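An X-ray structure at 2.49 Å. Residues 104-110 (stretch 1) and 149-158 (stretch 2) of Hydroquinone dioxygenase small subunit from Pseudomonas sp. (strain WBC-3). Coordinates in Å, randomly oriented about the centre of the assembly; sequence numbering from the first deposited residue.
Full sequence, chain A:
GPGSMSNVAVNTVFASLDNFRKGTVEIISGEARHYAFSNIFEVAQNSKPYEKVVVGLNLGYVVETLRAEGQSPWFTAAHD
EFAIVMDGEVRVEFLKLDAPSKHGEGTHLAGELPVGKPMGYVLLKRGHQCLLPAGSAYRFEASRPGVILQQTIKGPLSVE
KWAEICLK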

# COMPACT_ATOMS: atom_id res chain seq x y z
N GLY A 104 -22.19 -15.24 43.09
CA GLY A 104 -20.75 -15.42 43.05
C GLY A 104 -20.19 -15.67 41.66
O GLY A 104 -20.93 -15.83 40.69
N GLU A 105 -18.88 -15.70 41.56
CA GLU A 105 -18.26 -15.84 40.25
C GLU A 105 -17.06 -16.76 40.29
O GLU A 105 -16.37 -16.87 41.31
CB GLU A 105 -17.84 -14.46 39.72
CG GLU A 105 -19.00 -13.49 39.58
CD GLU A 105 -18.61 -12.22 38.85
OE1 GLU A 105 -17.48 -11.73 39.06
OE2 GLU A 105 -19.44 -11.72 38.06
N GLY A 106 -16.80 -17.41 39.16
CA GLY A 106 -15.67 -18.31 39.05
C GLY A 106 -16.14 -19.75 39.17
O GLY A 106 -17.16 -20.04 39.78
N THR A 107 -15.40 -20.67 38.58
CA THR A 107 -15.77 -22.06 38.71
C THR A 107 -15.44 -22.54 40.13
O THR A 107 -14.42 -22.17 40.70
CB THR A 107 -15.16 -22.95 37.61
OG1 THR A 107 -14.65 -24.14 38.20
CG2 THR A 107 -14.06 -22.22 36.87
N HIS A 108 -16.35 -23.32 40.69
CA HIS A 108 -16.18 -23.89 42.02
C HIS A 108 -16.29 -25.41 41.98
O HIS A 108 -16.94 -25.97 41.09
CB HIS A 108 -17.23 -23.31 42.99
CG HIS A 108 -17.06 -21.84 43.26
ND1 HIS A 108 -16.31 -21.36 44.31
CD2 HIS A 108 -17.53 -20.75 42.60
CE1 HIS A 108 -16.33 -20.03 44.29
NE2 HIS A 108 -17.05 -19.64 43.26
N LEU A 109 -15.67 -26.07 42.95
CA LEU A 109 -15.84 -27.51 43.14
C LEU A 109 -17.28 -27.84 43.55
O LEU A 109 -17.76 -27.31 44.54
CB LEU A 109 -14.88 -28.01 44.21
CG LEU A 109 -13.41 -28.02 43.79
CD1 LEU A 109 -12.57 -28.45 44.97
CD2 LEU A 109 -13.17 -28.95 42.59
N ALA A 110 -17.96 -28.69 42.79
CA ALA A 110 -19.36 -29.00 43.07
C ALA A 110 -19.52 -30.09 44.14
O ALA A 110 -20.63 -30.29 44.66
CB ALA A 110 -20.09 -29.40 41.80
N LEU A 149 -9.66 -25.18 26.49
CA LEU A 149 -9.68 -23.75 26.78
C LEU A 149 -11.00 -23.42 27.44
O LEU A 149 -12.08 -23.71 26.90
CB LEU A 149 -9.56 -22.93 25.50
CG LEU A 149 -8.18 -22.51 25.02
CD1 LEU A 149 -8.28 -21.84 23.66
CD2 LEU A 149 -7.54 -21.57 25.99
N GLN A 150 -10.92 -22.81 28.62
CA GLN A 150 -12.12 -22.43 29.33
C GLN A 150 -12.24 -20.91 29.47
O GLN A 150 -11.32 -20.25 29.96
CB GLN A 150 -12.16 -23.10 30.71
CG GLN A 150 -13.37 -22.71 31.55
CD GLN A 150 -13.91 -23.86 32.40
OE1 GLN A 150 -13.65 -25.04 32.12
NE2 GLN A 150 -14.69 -23.52 33.43
N GLN A 151 -13.37 -20.38 29.02
CA GLN A 151 -13.73 -18.98 29.21
C GLN A 151 -14.58 -18.81 30.47
O GLN A 151 -15.69 -19.34 30.57
CB GLN A 151 -14.50 -18.47 28.00
CG GLN A 151 -15.04 -17.07 28.15
CD GLN A 151 -16.03 -16.76 27.05
OE1 GLN A 151 -16.55 -17.67 26.41
NE2 GLN A 151 -16.29 -15.47 26.81
N THR A 152 -14.07 -18.06 31.44
CA THR A 152 -14.77 -17.95 32.72
C THR A 152 -14.30 -16.73 33.51
O THR A 152 -13.79 -15.77 32.93
CB THR A 152 -14.62 -19.26 33.55
OG1 THR A 152 -15.48 -19.21 34.70
CG2 THR A 152 -13.17 -19.48 33.99
N ILE A 153 -14.48 -16.77 34.83
CA ILE A 153 -14.08 -15.66 35.70
C ILE A 153 -13.12 -16.14 36.78
O ILE A 153 -13.31 -17.21 37.33
CB ILE A 153 -15.33 -15.01 36.34
CG1 ILE A 153 -16.27 -14.51 35.24
CG2 ILE A 153 -14.93 -13.91 37.33
CD1 ILE A 153 -17.55 -13.87 35.74
N LYS A 154 -12.09 -15.36 37.08
CA LYS A 154 -11.10 -15.75 38.08
C LYS A 154 -11.81 -16.22 39.34
O LYS A 154 -12.68 -15.52 39.87
CB LYS A 154 -10.15 -14.59 38.41
CG LYS A 154 -8.69 -14.99 38.62
CD LYS A 154 -8.28 -14.81 40.06
CE LYS A 154 -7.51 -13.53 40.30
NZ LYS A 154 -6.12 -13.65 39.80
N GLY A 155 -11.45 -17.42 39.80
CA GLY A 155 -12.04 -18.02 40.99
C GLY A 155 -11.03 -18.76 41.86
O GLY A 155 -9.82 -18.68 41.63
N PRO A 156 -11.54 -19.49 42.87
CA PRO A 156 -10.73 -20.23 43.86
C PRO A 156 -9.80 -21.26 43.22
O PRO A 156 -8.74 -21.53 43.80
CB PRO A 156 -11.79 -20.98 44.68
CG PRO A 156 -13.04 -20.21 44.49
CD PRO A 156 -12.98 -19.66 43.09
N LEU A 157 -10.20 -21.83 42.08
CA LEU A 157 -9.44 -22.85 41.36
C LEU A 157 -8.44 -22.30 40.33
O LEU A 157 -7.64 -23.06 39.77
CB LEU A 157 -10.39 -23.81 40.65
CG LEU A 157 -11.09 -24.92 41.45
CD1 LEU A 157 -11.09 -24.66 42.96
CD2 LEU A 157 -12.51 -25.16 40.92
N SER A 158 -8.49 -21.01 40.05
CA SER A 158 -7.66 -20.46 38.98
C SER A 158 -6.22 -20.34 39.44
O SER A 158 -5.93 -19.79 40.50
CB SER A 158 -8.19 -19.11 38.52
OG SER A 158 -9.55 -19.21 38.13
O HOH W 1 -12.16 -21.19 40.07

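The two stretches pack without a single direct hydrogen bond between them; van der Waals contact, one CA-H···O interaction and a bridging water join them, burying 497 Å² in all. Stretch 2 enters as a β-strand, and its first contact is made by Gln150, whose NE2 lies 3.7 Å from Thr107 CG2. This amide nitrogen is hydrogen-bonded elsewhere in the structure; against the methyl group, which cannot accept a hydrogen bond, it makes only a packing contact. Thr152 approaches the same methyl, with its OG1 4.0 Å from Thr107 CG2.

At Ile153 the contact tightens. Its CA-to-CB bond points toward stretch 1, and CD1 comes within 3.7 Å of Glu105 CD, so that a methyl packs against the carboxylate carbon. The carbonyl of Ile153 meets the backbone instead: Gly106 CA sits 3.1 Å from Ile153 O, in a CA-H···O contact with an angle of 135° at the hydrogen. Lys154 directs its CA-to-CB bond away and contributes little. The chains then come close at two glycines, Gly106 CA and Gly155 CA being 4.1 Å apart. A β-carbon on Gly106 would clash with Gly155 CA, and its phi/psi angles of 101/153° independently favour glycine.

Gly155 opens a type I turn that ends at Ser158, closed by the backbone bond from Ser158 N to Gly155 O (3.1 Å) and reinforced by Gly155 N donating to Ser158 OG (3.1 Å). The turn presents Pro156 and Leu157 to stretch 1. Pro156 CG lies 3.3 Å from His108 CE1, meeting the imidazole obliquely, while His108 NE2 makes a weak hydrogen bond to Glu105 O (3.5 Å). Leu157 places CD2 3.6 Å from Thr107 OG1 and 4.2 Å from Leu109 CG, the latter an apolar contact. Its backbone is linked by water 1, which accepts from Leu157 N (2.9 Å) and donates to Thr107 O (2.5 Å), bridging polar groups that do not bond directly.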